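Local coordinates for protein GCN5-related N-acetyltransferase (PDB 4H89) that probably transfers an acyl group, most likely acetyl from acetyl-CoA, to an acceptor molecule, as other members of the GCN5-related N-acetyltransferase superfamily do, at residues A[21-26]-A[42-47]; A[59-64]-A[110-115]; A[65-68]-A[72-75]; A[123-128]-A[144-149]; A[153-158]-A[164-169]. All coordinates share one frame; numbering follows the deposited sequence.

Contact 1 (A[21-26]-A[42-47])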
# COMPACT_ATOMS: atom_id res chain seq x y z
N ALA A 21 16.24 19.03 8.74
CA ALA A 21 15.65 19.97 7.79
C ALA A 21 14.45 19.38 7.10
O ALA A 21 13.54 20.10 6.68
CB ALA A 21 16.69 20.38 6.77
N ILE A 22 14.39 18.06 6.97
CA ILE A 22 13.27 17.36 6.31
C ILE A 22 12.06 17.20 7.21
O ILE A 22 10.91 17.32 6.78
CB ILE A 22 13.74 15.97 5.79
CG1 ILE A 22 14.88 16.15 4.80
CG2 ILE A 22 12.56 15.20 5.17
CD1 ILE A 22 15.60 14.86 4.49
N LEU A 23 12.30 16.93 8.48
CA LEU A 23 11.25 16.70 9.50
C LEU A 23 10.13 17.76 9.46
O LEU A 23 8.97 17.38 9.43
CB LEU A 23 11.89 16.56 10.89
CG LEU A 23 10.91 16.48 12.07
CD1 LEU A 23 10.03 15.25 12.00
CD2 LEU A 23 11.71 16.48 13.37
N PRO A 24 10.46 19.06 9.45
CA PRO A 24 9.35 20.02 9.38
C PRO A 24 8.50 19.91 8.15
O PRO A 24 7.31 20.27 8.21
CB PRO A 24 10.03 21.40 9.51
CG PRO A 24 11.50 21.17 9.50
CD PRO A 24 11.78 19.70 9.61
N PHE A 25 9.04 19.44 7.02
CA PHE A 25 8.19 19.24 5.83
C PHE A 25 7.14 18.22 6.09
O PHE A 25 6.01 18.36 5.68
CB PHE A 25 8.95 18.72 4.60
CG PHE A 25 10.16 19.50 4.20
CD1 PHE A 25 10.34 20.80 4.61
CD2 PHE A 25 11.12 18.88 3.39
CE1 PHE A 25 11.47 21.50 4.25
CE2 PHE A 25 12.27 19.57 3.06
CZ PHE A 25 12.43 20.89 3.46
N PHE A 26 7.57 17.11 6.69
CA PHE A 26 6.67 16.04 7.06
C PHE A 26 5.56 16.56 7.95
O PHE A 26 4.37 16.31 7.73
CB PHE A 26 7.44 14.86 7.68
CG PHE A 26 6.54 13.80 8.20
CD1 PHE A 26 5.92 12.92 7.33
CD2 PHE A 26 6.26 13.68 9.52
CE1 PHE A 26 5.08 11.94 7.78
CE2 PHE A 26 5.36 12.71 9.98
CZ PHE A 26 4.79 11.84 9.11
N LEU A 42 3.03 10.20 14.77
CA LEU A 42 4.33 9.55 14.71
C LEU A 42 5.38 10.32 15.46
O LEU A 42 5.42 11.54 15.41
CB LEU A 42 4.79 9.39 13.26
CG LEU A 42 3.97 8.49 12.34
CD1 LEU A 42 4.64 8.41 11.00
CD2 LEU A 42 3.80 7.10 12.90
N THR A 43 6.26 9.59 16.13
CA THR A 43 7.41 10.27 16.72
C THR A 43 8.33 10.80 15.63
O THR A 43 8.30 10.29 14.48
CB THR A 43 8.22 9.36 17.67
OG1 THR A 43 8.92 8.40 16.92
CG2 THR A 43 7.36 8.67 18.71
N ASP A 44 9.22 11.70 15.99
CA ASP A 44 10.22 12.17 15.05
C ASP A 44 11.03 10.98 14.48
O ASP A 44 11.35 10.93 13.28
CB ASP A 44 11.21 13.13 15.72
CG ASP A 44 10.62 14.48 16.11
OD1 ASP A 44 9.49 14.82 15.75
OD2 ASP A 44 11.36 15.23 16.80
N GLU A 45 11.36 10.03 15.34
CA GLU A 45 12.17 8.88 14.98
C GLU A 45 11.40 7.85 14.15
O GLU A 45 11.97 7.25 13.21
CB GLU A 45 12.78 8.24 16.21
CG GLU A 45 13.74 9.13 16.99
CD GLU A 45 13.08 10.09 17.97
OE1 GLU A 45 11.86 10.17 18.10
OE2 GLU A 45 13.82 10.81 18.63
N GLN A 46 10.10 7.71 14.35
CA GLN A 46 9.28 6.89 13.48
C GLN A 46 9.21 7.53 12.08
O GLN A 46 9.29 6.80 11.09
CB GLN A 46 7.88 6.71 14.03
CG GLN A 46 7.76 5.76 15.23
CD GLN A 46 6.34 5.71 15.72
OE1 GLN A 46 5.78 6.74 16.10
NE2 GLN A 46 5.74 4.56 15.68
N ALA A 47 9.02 8.84 12.00
CA ALA A 47 9.02 9.50 10.73
C ALA A 47 10.37 9.32 10.02
O ALA A 47 10.40 9.05 8.82
CB ALA A 47 8.61 10.96 10.89

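Contact 2 (A[59-64]-A[110-115])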
# COMPACT_ATOMS: atom_id res chain seq x y z
N GLN A 59 17.20 -1.89 -2.82
CA GLN A 59 16.92 -1.03 -3.99
C GLN A 59 16.08 0.17 -3.60
O GLN A 59 14.97 0.35 -4.08
CB GLN A 59 16.22 -1.84 -5.08
CG GLN A 59 17.11 -2.90 -5.72
CD GLN A 59 16.86 -2.97 -7.20
OE1 GLN A 59 15.85 -3.50 -7.62
NE2 GLN A 59 17.78 -2.42 -8.00
N SER A 60 16.63 0.96 -2.70
CA SER A 60 15.93 2.10 -2.11
C SER A 60 16.90 3.24 -1.97
O SER A 60 18.10 3.04 -1.94
CB SER A 60 15.42 1.70 -0.73
OG SER A 60 14.40 0.68 -0.83
N ARG A 61 16.35 4.46 -1.88
CA ARG A 61 17.17 5.65 -1.83
C ARG A 61 16.37 6.81 -1.30
O ARG A 61 15.15 6.84 -1.49
CB ARG A 61 17.72 5.94 -3.24
CG ARG A 61 18.52 7.23 -3.44
CD ARG A 61 19.15 7.18 -4.83
NE ARG A 61 19.89 8.39 -5.16
CZ ARG A 61 19.53 9.29 -6.06
NH1 ARG A 61 18.41 9.15 -6.73
NH2 ARG A 61 20.31 10.31 -6.24
N THR A 62 17.05 7.73 -0.61
CA THR A 62 16.44 9.00 -0.20
C THR A 62 17.32 10.10 -0.71
O THR A 62 18.55 10.04 -0.59
CB THR A 62 16.29 9.05 1.31
OG1 THR A 62 15.56 7.91 1.75
CG2 THR A 62 15.62 10.34 1.79
N THR A 63 16.69 11.13 -1.29
CA THR A 63 17.38 12.29 -1.82
C THR A 63 16.91 13.57 -1.17
O THR A 63 15.83 13.59 -0.56
CB THR A 63 17.15 12.43 -3.33
OG1 THR A 63 15.76 12.61 -3.56
CG2 THR A 63 17.64 11.20 -4.06
N VAL A 64 17.73 14.60 -1.34
CA VAL A 64 17.32 15.98 -1.02
C VAL A 64 17.55 16.84 -2.25
O VAL A 64 18.48 16.59 -3.04
CB VAL A 64 18.02 16.59 0.20
CG1 VAL A 64 17.52 15.97 1.47
CG2 VAL A 64 19.53 16.49 0.07
N CYS A 110 11.43 14.34 -8.92
CA CYS A 110 10.81 13.22 -9.61
C CYS A 110 11.60 12.79 -10.82
O CYS A 110 11.71 11.59 -11.08
CB CYS A 110 9.37 13.57 -9.98
SG CYS A 110 8.42 12.14 -10.58
N GLN A 111 12.14 13.72 -11.59
CA GLN A 111 12.98 13.32 -12.71
C GLN A 111 14.19 12.52 -12.23
O GLN A 111 14.57 11.52 -12.83
CB GLN A 111 13.43 14.52 -13.52
CG GLN A 111 14.22 14.14 -14.77
CD GLN A 111 13.37 13.33 -15.74
OE1 GLN A 111 12.31 13.77 -16.12
NE2 GLN A 111 13.77 12.09 -16.03
N ASP A 112 14.81 12.98 -11.16
CA ASP A 112 15.94 12.27 -10.59
C ASP A 112 15.52 10.85 -10.16
O ASP A 112 16.25 9.88 -10.37
CB ASP A 112 16.54 13.04 -9.40
CG ASP A 112 17.66 12.27 -8.75
OD1 ASP A 112 18.82 12.34 -9.23
OD2 ASP A 112 17.33 11.57 -7.78
N MSE A 113 14.34 10.73 -9.58
CA MSE A 113 13.81 9.43 -9.17
C MSE A 113 13.57 8.51 -10.39
O MSE A 113 13.91 7.32 -10.35
CB MSE A 113 12.52 9.66 -8.35
CG MSE A 113 11.85 8.40 -7.83
SE MSE A 113 10.66 7.58 -9.07
CE MSE A 113 10.90 5.87 -8.46
N ILE A 114 13.04 9.06 -11.47
CA ILE A 114 12.80 8.27 -12.68
C ILE A 114 14.13 7.80 -13.23
O ILE A 114 14.25 6.63 -13.65
CB ILE A 114 12.07 9.15 -13.75
CG1 ILE A 114 10.63 9.40 -13.33
CG2 ILE A 114 12.13 8.51 -15.14
CD1 ILE A 114 9.91 10.52 -14.07
N ASP A 115 15.13 8.67 -13.25
CA ASP A 115 16.47 8.29 -13.75
C ASP A 115 17.07 7.18 -12.89
O ASP A 115 17.63 6.18 -13.41
CB ASP A 115 17.41 9.48 -13.82
CG ASP A 115 16.96 10.57 -14.80
OD1 ASP A 115 16.03 10.35 -15.58
OD2 ASP A 115 17.55 11.66 -14.73
O HOH W 1 21.07 12.74 -7.87
O HOH W 2 15.08 12.18 -6.27

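Contact 3 (A[65-68]-A[72-75])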
# COMPACT_ATOMS: atom_id res chain seq x y z
N ALA A 65 16.73 17.87 -2.37
CA ALA A 65 16.97 18.97 -3.31
C ALA A 65 17.53 20.12 -2.45
O ALA A 65 16.94 20.48 -1.42
CB ALA A 65 15.69 19.41 -3.92
N VAL A 66 18.66 20.68 -2.86
CA VAL A 66 19.35 21.70 -2.16
C VAL A 66 19.66 22.87 -3.05
O VAL A 66 19.87 22.73 -4.24
CB VAL A 66 20.65 21.19 -1.54
CG1 VAL A 66 20.41 20.21 -0.40
CG2 VAL A 66 21.64 20.67 -2.56
N ASP A 67 19.67 24.05 -2.45
CA ASP A 67 20.08 25.25 -3.17
C ASP A 67 21.60 25.40 -3.10
O ASP A 67 22.29 24.57 -2.55
CB ASP A 67 19.31 26.50 -2.67
CG ASP A 67 19.75 26.98 -1.33
OD1 ASP A 67 20.75 26.47 -0.73
OD2 ASP A 67 19.04 27.93 -0.86
N ALA A 68 22.11 26.53 -3.62
CA ALA A 68 23.56 26.68 -3.72
C ALA A 68 24.24 26.92 -2.38
O ALA A 68 25.44 26.80 -2.30
CB ALA A 68 23.91 27.80 -4.69
N VAL A 72 18.23 22.68 2.31
CA VAL A 72 17.32 21.66 1.84
C VAL A 72 15.97 22.29 1.51
O VAL A 72 15.34 22.91 2.38
CB VAL A 72 17.16 20.55 2.89
CG1 VAL A 72 16.10 19.55 2.48
CG2 VAL A 72 18.49 19.87 3.12
N LEU A 73 15.51 22.07 0.27
CA LEU A 73 14.25 22.61 -0.25
C LEU A 73 13.17 21.54 -0.39
O LEU A 73 12.02 21.85 -0.61
CB LEU A 73 14.51 23.19 -1.63
CG LEU A 73 15.62 24.24 -1.71
CD1 LEU A 73 15.78 24.68 -3.16
CD2 LEU A 73 15.30 25.42 -0.82
N GLY A 74 13.56 20.28 -0.35
CA GLY A 74 12.65 19.18 -0.56
C GLY A 74 13.38 17.84 -0.46
O GLY A 74 14.61 17.81 -0.36
N SER A 75 12.61 16.76 -0.47
CA SER A 75 13.21 15.45 -0.33
C SER A 75 12.33 14.42 -1.01
O SER A 75 11.11 14.60 -1.15
CB SER A 75 13.39 15.15 1.16
OG SER A 75 14.01 13.90 1.38

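Contact 4 (A[123-128]-A[144-149])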
# COMPACT_ATOMS: atom_id res chain seq x y z
N ARG A 123 11.13 -1.90 -13.87
CA ARG A 123 10.31 -1.97 -15.09
C ARG A 123 9.19 -0.92 -15.15
O ARG A 123 8.65 -0.66 -16.21
CB ARG A 123 9.69 -3.34 -15.25
CG ARG A 123 10.69 -4.37 -15.65
CD ARG A 123 10.13 -5.78 -15.61
NE ARG A 123 10.84 -6.70 -16.49
CZ ARG A 123 12.03 -7.24 -16.23
NH1 ARG A 123 12.46 -8.12 -17.07
NH2 ARG A 123 12.78 -6.93 -15.14
N ALA A 124 8.86 -0.30 -14.02
CA ALA A 124 7.78 0.66 -13.93
C ALA A 124 7.87 1.35 -12.58
O ALA A 124 8.62 0.95 -11.72
CB ALA A 124 6.44 -0.04 -14.09
N ILE A 125 7.06 2.40 -12.48
CA ILE A 125 6.87 3.15 -11.25
C ILE A 125 5.37 3.30 -11.00
O ILE A 125 4.61 3.57 -11.91
CB ILE A 125 7.47 4.56 -11.32
CG1 ILE A 125 8.91 4.53 -11.79
CG2 ILE A 125 7.41 5.26 -9.97
CD1 ILE A 125 9.48 5.87 -12.25
N GLN A 126 4.95 3.13 -9.76
CA GLN A 126 3.55 3.25 -9.37
C GLN A 126 3.45 4.19 -8.17
O GLN A 126 4.23 4.06 -7.22
CB GLN A 126 3.03 1.86 -8.99
CG GLN A 126 1.61 1.80 -8.51
CD GLN A 126 1.14 0.40 -8.31
OE1 GLN A 126 1.60 -0.55 -8.99
NE2 GLN A 126 0.18 0.24 -7.43
N PHE A 127 2.47 5.10 -8.21
CA PHE A 127 2.08 5.89 -7.03
C PHE A 127 0.71 5.35 -6.61
O PHE A 127 -0.24 5.40 -7.38
CB PHE A 127 1.99 7.40 -7.36
CG PHE A 127 3.27 8.01 -7.80
CD1 PHE A 127 4.53 7.45 -7.50
CD2 PHE A 127 3.26 9.13 -8.60
CE1 PHE A 127 5.72 8.08 -7.89
CE2 PHE A 127 4.40 9.78 -8.99
CZ PHE A 127 5.65 9.24 -8.66
N ASN A 128 0.61 4.84 -5.38
CA ASN A 128 -0.57 4.15 -4.96
C ASN A 128 -1.76 5.03 -4.66
O ASN A 128 -2.90 4.57 -4.74
CB ASN A 128 -0.23 3.32 -3.72
CG ASN A 128 0.91 2.41 -4.01
OD1 ASN A 128 0.78 1.57 -4.91
ND2 ASN A 128 2.09 2.69 -3.38
N LEU A 144 5.47 14.18 -16.61
CA LEU A 144 6.64 13.32 -16.51
C LEU A 144 6.32 11.91 -16.90
O LEU A 144 7.11 11.01 -16.63
CB LEU A 144 7.21 13.37 -15.10
CG LEU A 144 7.84 14.72 -14.75
CD1 LEU A 144 8.15 14.75 -13.27
CD2 LEU A 144 9.05 15.02 -15.62
N GLY A 145 5.17 11.68 -17.52
CA GLY A 145 4.86 10.40 -18.12
C GLY A 145 3.94 9.47 -17.36
O GLY A 145 3.64 8.40 -17.85
N PHE A 146 3.51 9.86 -16.18
CA PHE A 146 2.58 9.03 -15.41
C PHE A 146 1.17 9.19 -15.91
O PHE A 146 0.79 10.26 -16.36
CB PHE A 146 2.61 9.41 -13.92
CG PHE A 146 3.85 8.99 -13.19
CD1 PHE A 146 4.97 9.78 -13.24
CD2 PHE A 146 3.83 7.89 -12.37
CE1 PHE A 146 6.12 9.38 -12.60
CE2 PHE A 146 4.99 7.49 -11.73
CZ PHE A 146 6.11 8.25 -11.80
N ARG A 147 0.39 8.13 -15.81
CA ARG A 147 -1.03 8.21 -16.10
C ARG A 147 -1.85 7.66 -14.97
O ARG A 147 -1.39 6.82 -14.18
CB ARG A 147 -1.41 7.46 -17.38
CG ARG A 147 -1.35 5.94 -17.30
CD ARG A 147 -2.00 5.23 -18.51
NE ARG A 147 -1.72 3.78 -18.53
CZ ARG A 147 -2.64 2.82 -18.41
NH1 ARG A 147 -2.27 1.53 -18.43
NH2 ARG A 147 -3.92 3.14 -18.28
N VAL A 148 -3.10 8.12 -14.91
CA VAL A 148 -4.04 7.60 -13.95
C VAL A 148 -4.56 6.23 -14.46
O VAL A 148 -5.12 6.13 -15.54
CB VAL A 148 -5.19 8.56 -13.74
CG1 VAL A 148 -6.24 7.96 -12.78
CG2 VAL A 148 -4.67 9.87 -13.17
N ILE A 149 -4.31 5.17 -13.67
CA ILE A 149 -4.78 3.79 -13.92
C ILE A 149 -6.25 3.66 -13.52
O ILE A 149 -7.01 2.92 -14.09
CB ILE A 149 -3.88 2.78 -13.03
CG1 ILE A 149 -2.46 2.76 -13.53
CG2 ILE A 149 -4.48 1.41 -12.85
CD1 ILE A 149 -2.38 2.32 -14.97

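Contact 5 (A[153-158]-A[164-169])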
# COMPACT_ATOMS: atom_id res chain seq x y z
N PRO A 153 -12.94 6.10 -5.43
CA PRO A 153 -13.74 7.27 -5.09
C PRO A 153 -13.80 7.50 -3.59
O PRO A 153 -13.82 6.54 -2.81
CB PRO A 153 -15.12 6.91 -5.61
CG PRO A 153 -15.15 5.42 -5.57
CD PRO A 153 -13.76 4.99 -5.91
N GLU A 154 -13.92 8.78 -3.18
CA GLU A 154 -14.19 9.15 -1.80
C GLU A 154 -13.26 8.46 -0.80
O GLU A 154 -13.63 8.21 0.34
CB GLU A 154 -15.67 8.90 -1.47
CG GLU A 154 -16.61 9.85 -2.20
CD GLU A 154 -18.02 9.81 -1.68
OE1 GLU A 154 -18.67 10.85 -1.77
OE2 GLU A 154 -18.50 8.78 -1.30
N ALA A 155 -12.02 8.28 -1.19
CA ALA A 155 -11.07 7.53 -0.37
C ALA A 155 -10.22 8.40 0.56
O ALA A 155 -9.41 7.90 1.33
CB ALA A 155 -10.18 6.65 -1.22
N PHE A 156 -10.40 9.72 0.49
CA PHE A 156 -9.56 10.63 1.28
C PHE A 156 -10.43 11.78 1.74
O PHE A 156 -11.11 12.39 0.92
CB PHE A 156 -8.42 11.17 0.38
CG PHE A 156 -7.41 12.04 1.09
CD1 PHE A 156 -7.63 13.41 1.21
CD2 PHE A 156 -6.25 11.52 1.62
CE1 PHE A 156 -6.68 14.19 1.84
CE2 PHE A 156 -5.31 12.30 2.23
CZ PHE A 156 -5.52 13.64 2.34
N HIS A 157 -10.46 12.07 3.04
CA HIS A 157 -11.23 13.23 3.57
C HIS A 157 -10.36 14.49 3.53
O HIS A 157 -9.38 14.61 4.24
CB HIS A 157 -11.73 12.98 4.98
CG HIS A 157 -12.67 14.06 5.40
ND1 HIS A 157 -12.28 15.16 6.12
CD2 HIS A 157 -13.97 14.25 5.10
CE1 HIS A 157 -13.30 16.00 6.22
NE2 HIS A 157 -14.35 15.46 5.64
N HIS A 158 -10.69 15.40 2.63
CA HIS A 158 -9.99 16.63 2.45
C HIS A 158 -10.65 17.70 3.33
O HIS A 158 -11.87 17.76 3.39
CB HIS A 158 -10.06 17.01 0.97
CG HIS A 158 -9.24 18.19 0.58
ND1 HIS A 158 -9.58 19.49 0.88
CD2 HIS A 158 -8.05 18.26 -0.08
CE1 HIS A 158 -8.64 20.30 0.44
NE2 HIS A 158 -7.70 19.58 -0.16
N VAL A 164 -12.88 12.86 -1.28
CA VAL A 164 -12.39 12.93 -2.65
C VAL A 164 -11.61 11.66 -3.02
O VAL A 164 -11.25 10.82 -2.17
CB VAL A 164 -11.52 14.19 -2.88
CG1 VAL A 164 -12.33 15.43 -2.55
CG2 VAL A 164 -10.23 14.17 -2.09
N GLY A 165 -11.36 11.50 -4.31
CA GLY A 165 -10.71 10.29 -4.80
C GLY A 165 -9.22 10.23 -4.58
O GLY A 165 -8.54 11.24 -4.44
N LEU A 166 -8.72 8.98 -4.59
CA LEU A 166 -7.30 8.71 -4.63
C LEU A 166 -6.95 8.01 -5.96
O LEU A 166 -7.42 6.90 -6.20
CB LEU A 166 -6.89 7.82 -3.45
CG LEU A 166 -6.91 8.46 -2.05
CD1 LEU A 166 -6.54 7.40 -1.02
CD2 LEU A 166 -5.94 9.67 -1.98
N HIS A 167 -6.15 8.67 -6.80
CA HIS A 167 -5.72 8.09 -8.05
C HIS A 167 -4.63 7.06 -7.75
O HIS A 167 -3.78 7.29 -6.88
CB HIS A 167 -5.05 9.12 -8.93
CG HIS A 167 -5.89 10.24 -9.40
ND1 HIS A 167 -7.14 10.15 -9.95
CD2 HIS A 167 -5.54 11.54 -9.44
CE1 HIS A 167 -7.52 11.37 -10.31
NE2 HIS A 167 -6.56 12.22 -10.01
N VAL A 168 -4.61 6.00 -8.56
CA VAL A 168 -3.43 5.16 -8.68
C VAL A 168 -2.78 5.58 -9.99
O VAL A 168 -3.46 5.64 -11.00
CB VAL A 168 -3.85 3.67 -8.76
CG1 VAL A 168 -2.61 2.79 -8.95
CG2 VAL A 168 -4.62 3.32 -7.48
N MSE A 169 -1.50 5.91 -9.97
CA MSE A 169 -0.80 6.40 -11.13
C MSE A 169 0.38 5.48 -11.46
O MSE A 169 0.94 4.84 -10.58
CB MSE A 169 -0.29 7.80 -10.97
CG MSE A 169 -1.44 8.76 -10.63
SE MSE A 169 -1.04 10.65 -10.70
CE MSE A 169 -0.92 11.00 -12.61

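Contact 1 (A[21-26]-A[42-47])
Phe26 reaches out of helix 19-32 to Ala47 and Leu42, and its ring makes two of the three residue contacts between 21-26 and 42-47. At CB a chi1 of 174° places CG anti to the backbone N, turning the ring toward the other segment. Going outward, CD2 and CE2 both approach the methyl of Ala47, with Phe26 CE2 3.8 Å from Ala47 CB. That methyl sits over the ring face, 27° off the normal with Ala47 CB 4.2 Å from the Phe26 centroid, which meets the criteria for a CH-pi contact. At the tip, Phe26 CZ touches Leu42 CD1 at 3.9 Å, and the two side chains cross at about a right angle.

About one turn earlier, Leu23 CD2 lies 3.6 Å from Asp44 CG, an apolar branch resting on a carboxylate whose OD1 forms a salt bridge with Arg27. With an alanine in place of Asp44, Arg27 would probably lose its charged mate and Leu23 CD2 the group that covers it. The start of the second helix is fixed by a capping box: Gln46 N donates to Thr43 OG1, and Thr43 N to Gln46 OE1 at 2.9 Å.

Behind this pair of helices lies the sheet: Phe25 and Phe26 pack on Met95 of strand 89-96, Phe25 also on Val72 of strand 72-80, while Tyr38 meets the Phe26 ring edge-to-face.

Contact 2 (A[59-64]-A[110-115])
A salt bridge between Arg61 and Asp112 ties strand 61-66 of the central sheet to helix 105-119, which packs on that sheet. Arg61 NH1 donates to Asp112 OD2 at 2.9 Å with an N-H...O angle of 147°. The oxygen is met on its syn side, but the guanidinium and carboxylate planes stand 43° apart, so a flat, two-bond pairing does not form. Water completes the grip instead: one molecule accepts from Arg61 NH2 and donates to Asp112 OD1 at 2.7 Å, and a second accepts from Thr63 OG1 and donates to Asp112 OD2 at 2.8 Å. Thr63 CG2 lies 3.3 Å above the guanidinium plane of Arg61, over its centre.

The Arg61 chain is extended from CG to NE, and NE is held separately in a salt bridge to Asp13. An alanine at Asp112 is likely to leave Arg61 NH1 and both waters without their carboxylate acceptor, and the guanidinium less firmly fixed, though NE would keep Asp13. Joining a strand to a helix packed on one face of a mixed sheet is the alpha/beta layering of the GNAT fold.

Contact 3 (A[65-68]-A[72-75])
Ala65 and the pair Leu73-Gly74 form the tight end of this contact, where two backbone bonds converge on one residue. Ala65 N donates to Gly74 O at 2.9 Å, while Leu73 N donates to Ala65 O at 2.7 Å, almost straight at 177°. The acceptor Ala65 O is also approached by Val72 CA at 3.5 Å, a CA-H...O contact, and by Leu73 CB at 3.6 Å, so three atoms of the second strand crowd this one carbonyl oxygen. The CA of Gly74, which carries no side chain, lies against the ring of Phe25 in helix 19-32.

With both Leu73 and Gly74 set against Ala65, the pairing is a classic beta bulge. It interrupts the antiparallel hairpin of strands 61-66 and 72-80, shifting the register by one residue between the hydrogen-bonded pair Ala65-Gly74 and the non-hydrogen-bonded pair Val66-Val72. In the GNAT fold this hairpin belongs to the N-terminal part of the sheet.

Toward the turn the strands touch more lightly and exposure rises. Val66 CG1 meets Val72 CG2 at 4.0 Å, the side chains crossing obliquely on the sheet face opposite to that of Ala65. Leu73, whose chi1 of -55° sets CG anti to its carbonyl carbon, reaches over to the first strand and brings CD1 to 4.0 Å from Asp67 CB. Beyond it the partly exposed Asp67 turns its carboxylate to the connecting loop, where OD1 accepts from Thr71 N and, weakly, from Asp69 N, and Ala68 follows at the surface.

Contact 4 (A[123-128]-A[144-149])
Phe127 and Phe146 stack in the buried core of a beta-alpha-beta crossover, in which strand 124-131 leads through helix 135-143 to the parallel strand 147-155, with strand 164-172 lying between the two in the sheet. The rings form an offset stack: their centroids are 4.3 Å apart and the planes 17° from parallel. The rings are slid past each other, so that Phe146 CE2 lies 3.5 Å above the plane of Phe127, and Phe127 CE2 3.6 Å above that of Phe146, each displaced from the ring centre. The two CZ atoms make the closest approach, Phe127 CZ to Phe146 CZ at 3.3 Å, a tight fit.

Ile125, two residues back on the same strand, abuts the edge of the Phe146 ring. Its CG2, anti to the backbone N, lies in the plane of that ring, 3.7 Å from Phe146 CE2, so one aromatic ring is met over a face by Phe127 and at an edge by Ile125. Trp141 of the crossover helix adds an edge-to-face contact to Phe127.

What delivers Phe146 to this position is the helix end just before it. Gly145, with a phi of 102°, is the C-prime residue of a Schellman motif in which Phe146 N bonds Trp141 O and Gly145 N bonds Gln142 O; any side chain there would collide with Leu144 O. Across the strand Gln126 points away from the stack and packs on Val152 of the second subunit. Ile125 also touches helix 105-119, where its CD1 lies 3.8 Å from SE of the selenomethionine Met113.

Contact 5 (A[153-158]-A[164-169])
Val164 opens its strand by pairing with Phe156 through both backbone polar atoms. Its N donates to Phe156 O at 2.9 Å, nearly straight at 171°. Val164 O accepts from Phe156 N at 3.0 Å and from Ala155 N at 2.8 Å, the latter a weak bond with an angle of only 118°. Two residues thus face one, a classic beta bulge at a point where the chain also turns a corner. Val164 CG2 lies 4.2 Å from His158 CB and 4.3 Å from Phe156 CD1.

Gly165 comes next, its CA 4.3 Å from Pro153 CA, while its N is bound by Glu132. Leu166 then divides its two methyls: CD1 meets Ala155 CB at 3.7 Å, and CD2 meets Phe156 CB, also at 3.7 Å. A chi1 of -71°, with CG anti to the carbonyl carbon, brings the fork up to the bulge, and the Phe156 side chain crosses it at about a right angle. Beyond Leu166 the strand leaves this segment and pairs with 147-155 on one side, as the backbone bonds of Val168 to Ile149 and Gly150 show.

From the second subunit, Pro85 packs on Phe156 and His88 NE2 bonds Glu154 O. The bulge sits at the turn-side end of the hairpin of 147-155 and 164-172, where the chain leaves 147-155 for the short strand 157-158; this is the C-terminal hairpin of the GNAT sheet, placed here in the dimer interface.

In the fold
From the N terminus, contact 1 closes a short loop by bringing helix 44-51 back onto helix 19-32. Contact 2 then opens on strand 61-66 and closes only at helix 105-119; contact 3, the hairpin of strands 61-66 and 72-80, falls wholly within that loop, and a hydrogen bond from Ser75 OG to Thr63 O links the two. Ile22 of contact 1 packs on both, and Phe25 on contact 3. Contacts 4 and 5 follow in series and none cross. Contact 4 joins strand 124-131 to the start of 147-155, and contact 5 folds that strand onto 164-172. A probable backbone hydrogen bond, Phe127 N to Met169 O, connects them. Both touch the second subunit.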